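Local coordinates for membrane protein (Acinetobacter baumannii AB307-0294, PDB 5DL5) that forms a beta-barrel channel of the OprD porin family in the outer membrane and probably takes up small solutes, antibiotics among them, at residues D188-W193 with L210-A215; L132-S137 with L216-A221. One frame throughout, in Å; residues are numbered along the deposited sequence.

Interaction 1 of 2, residues D188-W193 with L210-A215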
loop_
_atom_site.group_PDB
_atom_site.type_symbol
_atom_site.label_atom_id
_atom_site.label_comp_id
_atom_site.label_asym_id
_atom_site.label_seq_id
_atom_site.Cartn_x
_atom_site.Cartn_y
_atom_site.Cartn_z
ATOM N N ASP A 188 -16.867 -3.050 9.165
ATOM C CA ASP A 188 -17.587 -3.638 10.328
ATOM C C ASP A 188 -16.519 -3.900 11.474
ATOM O O ASP A 188 -16.428 -3.144 12.391
ATOM C CB ASP A 188 -18.364 -4.895 9.891
ATOM C CG ASP A 188 -19.288 -5.475 11.047
ATOM O OD1 ASP A 188 -19.188 -5.025 12.194
ATOM O OD2 ASP A 188 -20.078 -6.425 10.803
ATOM N N ARG A 189 -15.648 -4.920 11.373
ATOM C CA ARG A 189 -14.697 -5.222 12.466
ATOM C C ARG A 189 -13.582 -5.977 11.789
ATOM O O ARG A 189 -13.781 -7.149 11.379
ATOM C CB ARG A 189 -15.347 -6.149 13.549
ATOM C CG ARG A 189 -14.468 -6.461 14.761
ATOM C CD ARG A 189 -15.052 -7.450 15.744
ATOM N NE ARG A 189 -15.146 -8.760 15.081
ATOM C CZ ARG A 189 -15.978 -9.723 15.456
ATOM N NH1 ARG A 189 -16.756 -9.588 16.538
ATOM N NH2 ARG A 189 -16.082 -10.823 14.741
ATOM N N ALA A 190 -12.421 -5.412 11.832
ATOM C CA ALA A 190 -11.230 -6.121 11.413
ATOM C C ALA A 190 -10.309 -6.479 12.594
ATOM O O ALA A 190 -9.860 -5.570 13.293
ATOM C CB ALA A 190 -10.471 -5.250 10.400
ATOM N N ILE A 191 -10.049 -7.774 12.826
ATOM C CA ILE A 191 -9.191 -8.235 13.867
ATOM C C ILE A 191 -7.896 -8.669 13.133
ATOM O O ILE A 191 -7.990 -9.437 12.159
ATOM C CB ILE A 191 -9.786 -9.426 14.633
ATOM C CG1 ILE A 191 -11.098 -9.175 15.500
ATOM C CG2 ILE A 191 -8.792 -10.053 15.574
ATOM C CD1 ILE A 191 -11.277 -7.802 15.763
ATOM N N VAL A 192 -6.750 -8.263 13.654
ATOM C CA VAL A 192 -5.466 -8.525 13.040
ATOM C C VAL A 192 -4.482 -9.029 14.073
ATOM O O VAL A 192 -4.573 -8.716 15.279
ATOM C CB VAL A 192 -4.832 -7.305 12.306
ATOM C CG1 VAL A 192 -5.667 -6.923 11.130
ATOM C CG2 VAL A 192 -4.574 -6.113 13.204
ATOM N N TRP A 193 -3.564 -9.889 13.650
ATOM C CA TRP A 193 -2.494 -10.342 14.525
ATOM C C TRP A 193 -1.338 -10.730 13.658
ATOM O O TRP A 193 -1.515 -10.967 12.408
ATOM C CB TRP A 193 -2.996 -11.539 15.432
ATOM C CG TRP A 193 -3.453 -12.748 14.581
ATOM C CD1 TRP A 193 -2.663 -13.865 14.230
ATOM C CD2 TRP A 193 -4.722 -12.943 13.914
ATOM N NE1 TRP A 193 -3.341 -14.639 13.375
ATOM C CE2 TRP A 193 -4.582 -14.100 13.123
ATOM C CE3 TRP A 193 -5.897 -12.164 13.796
ATOM C CZ2 TRP A 193 -5.652 -14.610 12.314
ATOM C CZ3 TRP A 193 -6.909 -12.591 12.997
ATOM C CH2 TRP A 193 -6.814 -13.842 12.271
ATOM N N LEU A 210 -5.625 -11.684 9.273
ATOM C CA LEU A 210 -6.705 -10.750 9.328
ATOM C C LEU A 210 -7.986 -11.579 9.350
ATOM O O LEU A 210 -8.212 -12.434 8.473
ATOM C CB LEU A 210 -6.767 -9.823 8.111
ATOM C CG LEU A 210 -8.028 -9.008 7.875
ATOM C CD1 LEU A 210 -8.355 -7.930 8.910
ATOM C CD2 LEU A 210 -7.942 -8.314 6.558
ATOM N N ASP A 211 -8.883 -11.209 10.264
ATOM C CA ASP A 211 -10.278 -11.667 10.168
ATOM C C ASP A 211 -11.206 -10.469 10.218
ATOM O O ASP A 211 -11.306 -9.787 11.292
ATOM C CB ASP A 211 -10.562 -12.637 11.311
ATOM C CG ASP A 211 -12.025 -13.176 11.283
ATOM O OD1 ASP A 211 -12.946 -12.433 11.060
ATOM O OD2 ASP A 211 -12.281 -14.341 11.456
ATOM N N SER A 212 -11.925 -10.248 9.117
ATOM C CA SER A 212 -12.753 -9.089 8.989
ATOM C C SER A 212 -14.128 -9.579 8.803
ATOM O O SER A 212 -14.419 -10.269 7.816
ATOM C CB SER A 212 -12.370 -8.308 7.814
ATOM O OG SER A 212 -13.172 -7.086 7.718
ATOM N N LYS A 213 -14.995 -9.158 9.706
ATOM C CA LYS A 213 -16.322 -9.789 9.920
ATOM C C LYS A 213 -17.196 -9.539 8.681
ATOM O O LYS A 213 -17.238 -8.456 8.109
ATOM C CB LYS A 213 -16.992 -9.274 11.243
ATOM C CG LYS A 213 -18.528 -9.618 11.433
ATOM C CD LYS A 213 -19.099 -9.221 12.787
ATOM C CE LYS A 213 -20.504 -9.807 13.140
ATOM N NZ LYS A 213 -20.586 -10.888 14.194
ATOM N N ASN A 214 -17.838 -10.608 8.235
ATOM C CA ASN A 214 -18.646 -10.601 7.043
ATOM C C ASN A 214 -17.946 -10.284 5.770
ATOM O O ASN A 214 -18.631 -9.957 4.779
ATOM C CB ASN A 214 -19.842 -9.644 7.228
ATOM C CG ASN A 214 -20.764 -10.130 8.339
ATOM O OD1 ASN A 214 -20.965 -11.337 8.485
ATOM N ND2 ASN A 214 -21.199 -9.250 9.177
ATOM N N ALA A 215 -16.609 -10.311 5.749
ATOM C CA ALA A 215 -15.913 -9.834 4.577
ATOM C C ALA A 215 -14.862 -10.881 4.070
ATOM O O ALA A 215 -15.034 -11.464 3.043
ATOM C CB ALA A 215 -15.207 -8.559 4.896
HETATM O O HOH W 1 -15.602 -6.307 8.664
HETATM O O HOH W 2 -13.673 -9.860 12.919
#

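Interaction 2 of 2, residues L132-S137 with L216-A221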
loop_
_atom_site.group_PDB
_atom_site.type_symbol
_atom_site.label_atom_id
_atom_site.label_comp_id
_atom_site.label_asym_id
_atom_site.label_seq_id
_atom_site.Cartn_x
_atom_site.Cartn_y
_atom_site.Cartn_z
ATOM N N LEU A 132 0.499 -3.087 8.277
ATOM C CA LEU A 132 0.488 -4.560 8.395
ATOM C C LEU A 132 0.326 -5.048 6.962
ATOM O O LEU A 132 -0.462 -4.476 6.251
ATOM C CB LEU A 132 -0.674 -4.964 9.255
ATOM C CG LEU A 132 -0.610 -4.279 10.634
ATOM C CD1 LEU A 132 -1.752 -4.718 11.466
ATOM C CD2 LEU A 132 0.669 -4.650 11.376
ATOM N N PRO A 133 1.042 -6.079 6.544
ATOM C CA PRO A 133 0.857 -6.543 5.202
ATOM C C PRO A 133 -0.613 -6.930 4.815
ATOM O O PRO A 133 -0.993 -6.930 3.596
ATOM C CB PRO A 133 1.759 -7.772 5.128
ATOM C CG PRO A 133 2.865 -7.564 6.118
ATOM C CD PRO A 133 2.143 -6.827 7.233
ATOM N N VAL A 134 -1.325 -7.420 5.835
ATOM C CA VAL A 134 -2.757 -7.832 5.641
ATOM C C VAL A 134 -3.752 -6.699 5.774
ATOM O O VAL A 134 -4.918 -6.879 5.329
ATOM C CB VAL A 134 -3.221 -9.001 6.589
ATOM C CG1 VAL A 134 -2.476 -10.267 6.245
ATOM C CG2 VAL A 134 -3.076 -8.592 8.027
ATOM N N LEU A 135 -3.316 -5.527 6.241
ATOM C CA LEU A 135 -4.209 -4.383 6.418
ATOM C C LEU A 135 -3.430 -3.093 6.387
ATOM O O LEU A 135 -3.026 -2.638 7.422
ATOM C CB LEU A 135 -4.921 -4.468 7.790
ATOM C CG LEU A 135 -6.101 -3.503 7.979
ATOM C CD1 LEU A 135 -7.240 -3.992 7.126
ATOM C CD2 LEU A 135 -6.581 -3.466 9.410
ATOM N N ALA A 136 -3.087 -2.626 5.187
ATOM C CA ALA A 136 -2.103 -1.589 5.024
ATOM C C ALA A 136 -2.812 -0.309 4.433
ATOM O O ALA A 136 -3.534 -0.379 3.380
ATOM C CB ALA A 136 -0.980 -2.062 4.096
ATOM N N SER A 137 -2.558 0.794 5.099
ATOM C CA SER A 137 -2.979 2.104 4.621
ATOM C C SER A 137 -2.340 2.483 3.331
ATOM O O SER A 137 -1.103 2.437 3.149
ATOM C CB SER A 137 -2.643 3.163 5.679
ATOM O OG SER A 137 -3.552 3.016 6.734
ATOM N N LEU A 216 -13.828 -11.161 4.859
ATOM C CA LEU A 216 -12.825 -12.025 4.451
ATOM C C LEU A 216 -11.894 -12.382 5.593
ATOM O O LEU A 216 -11.833 -11.647 6.591
ATOM C CB LEU A 216 -11.973 -11.396 3.345
ATOM C CG LEU A 216 -11.305 -10.022 3.575
ATOM C CD1 LEU A 216 -9.852 -10.118 3.984
ATOM C CD2 LEU A 216 -11.247 -9.306 2.247
ATOM N N GLU A 217 -11.161 -13.451 5.366
ATOM C CA GLU A 217 -10.069 -13.925 6.182
ATOM C C GLU A 217 -8.855 -13.925 5.307
ATOM O O GLU A 217 -8.931 -14.298 4.112
ATOM C CB GLU A 217 -10.368 -15.335 6.789
ATOM C CG GLU A 217 -11.659 -15.332 7.564
ATOM C CD GLU A 217 -12.135 -16.725 8.042
ATOM O OE1 GLU A 217 -11.839 -17.818 7.411
ATOM O OE2 GLU A 217 -12.888 -16.686 9.056
ATOM N N ARG A 218 -7.752 -13.458 5.858
ATOM C CA ARG A 218 -6.550 -13.325 5.081
ATOM C C ARG A 218 -5.314 -13.588 5.897
ATOM O O ARG A 218 -5.240 -13.144 7.051
ATOM C CB ARG A 218 -6.489 -11.942 4.434
ATOM C CG ARG A 218 -5.250 -11.711 3.598
ATOM C CD ARG A 218 -5.502 -10.658 2.497
ATOM N NE ARG A 218 -5.606 -9.387 3.011
ATOM C CZ ARG A 218 -6.324 -8.346 2.477
ATOM N NH1 ARG A 218 -7.140 -8.455 1.436
ATOM N NH2 ARG A 218 -6.321 -7.244 3.164
ATOM N N HIS A 219 -4.408 -14.388 5.340
ATOM C CA HIS A 219 -3.117 -14.601 5.937
ATOM C C HIS A 219 -2.010 -14.217 5.000
ATOM O O HIS A 219 -2.168 -14.372 3.782
ATOM C CB HIS A 219 -3.025 -16.069 6.396
ATOM C CG HIS A 219 -4.071 -16.449 7.419
ATOM N ND1 HIS A 219 -5.309 -16.947 7.077
ATOM C CD2 HIS A 219 -4.082 -16.323 8.771
ATOM C CE1 HIS A 219 -6.020 -17.157 8.169
ATOM N NE2 HIS A 219 -5.302 -16.772 9.204
ATOM N N TYR A 220 -0.880 -13.780 5.545
ATOM C CA TYR A 220 0.289 -13.342 4.753
ATOM C C TYR A 220 1.485 -13.994 5.437
ATOM O O TYR A 220 1.567 -14.051 6.666
ATOM C CB TYR A 220 0.470 -11.829 4.795
ATOM C CG TYR A 220 1.784 -11.270 4.223
ATOM C CD1 TYR A 220 1.933 -11.031 2.861
ATOM C CD2 TYR A 220 2.828 -10.990 5.051
ATOM C CE1 TYR A 220 3.080 -10.535 2.353
ATOM C CE2 TYR A 220 4.030 -10.540 4.525
ATOM C CZ TYR A 220 4.091 -10.240 3.206
ATOM O OH TYR A 220 5.217 -9.763 2.658
ATOM N N ALA A 221 2.442 -14.438 4.636
ATOM C CA ALA A 221 3.745 -14.901 5.131
ATOM C C ALA A 221 4.843 -14.306 4.226
ATOM O O ALA A 221 4.649 -14.152 3.024
ATOM C CB ALA A 221 3.802 -16.454 5.018
#

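Interaction 1 of 2, residues D188-W193 with L210-A215
Strands 190-200 and 203-212 form an antiparallel beta hairpin in the wall of the OprD-family barrel, and this contact lies at its open end. K213, R189 and L210 bury the most surface. K213 N bonds to R189 O at 2.9 Å, in the carbonyl plane. The K213 chain is extended as far as CE, with CG anti to the backbone N. Its CD lies over one face of the R189 guanidinium, toward the rim, and also touches D188 OD2. K213 NZ is 4.5 Å from R189 NH2. The nearby D188 and D211 carboxylates may ease this closeness of like charges.

On the face of A190, V192 and S212, L210 CD1 packs against A190 CB and V192 CG1, 3.6 Å from the latter. The loop residue V134 also touches L210. On the face of I191 and D211, the W193 indole reaches across to strand 203-212, its CG in the crowded position between the backbone N and the carbonyl carbon (chi1 60°). One face lies over L210 N, and CZ3 comes within 4.0 Å of D211 CB.

The axes of 190-193 and 210-212 run 4.6 Å apart at 172°. I191 and D211 are the hydrogen-bonded pair. D211 N to I191 O is short, 2.7 Å, and nearly along the C=O axis. The return bond from I191 N to D211 O has a straight N-H...O (175°), but its donor sits above the D211 carbonyl plane.

Two waters bridge the open end. One joins R189 N, S212 OG and K213 O. The other accepts from R189 NE and donates to D211 O at 2.9 Å.

Interaction 2 of 2, residues L132-S137 with L216-A221
One short, nearly straight hydrogen bond crosses this contact. R218 NH2 donates to V134 O at 2.6 Å, and the N-H points almost straight at the oxygen (171°). V134 O lies in the guanidinium plane, at its edge. Relative to the V134 carbonyl, the donor lies above the plane. R218 leaves its strand with CG anti to the backbone N and bends at chi3 (72°), which turns the guanidinium toward the loop. NH1 forms a salt bridge with D311, so two ends of the group are held and its charge is probably balanced. L216 CD1 lies over one guanidinium face, toward its rim.

The segment 132-137 belongs to a loop of the OprD-type barrel that packs against the wall strand 216-229. It turns at L132-L135 in a type I beta turn, closed by L135 N to L132 O. P133 and V134 are the two middle residues of this turn and the ones that meet the strand.

The apolar contacts come from these two residues. P133 CB stands over one face of the Y220 ring, 3.5 Å from its centroid, in a CH-pi contact. P133 CG reaches the CD2-CE2 side of the same ring. Y220 also meets the ring of Y242 on the next strand. V134 CG1 lies alongside the strand, 3.6 Å from Y220 CB and 4.1 Å from R218 CG.

The centres of the two interactions are about 10 Å apart. Along the chain 132-137 comes first, then 188-193, 210-215 and 216-221, so both segments of interaction 1 fall between those of interaction 2 in the sequence. Strands 190-200, 203-212 and 216-229 are successive neighbours in the barrel wall. Interaction 1 joins the first two; interaction 2 sets a loop against the third. L210 ties them together: its N is probably hydrogen-bonded to R218 O, and its CD2 packs on V134 O. V192 CG2 also touches L132 CD1. The loop therefore rests on all three strands, consistent with an inward-folded loop that shapes the channel of this porin.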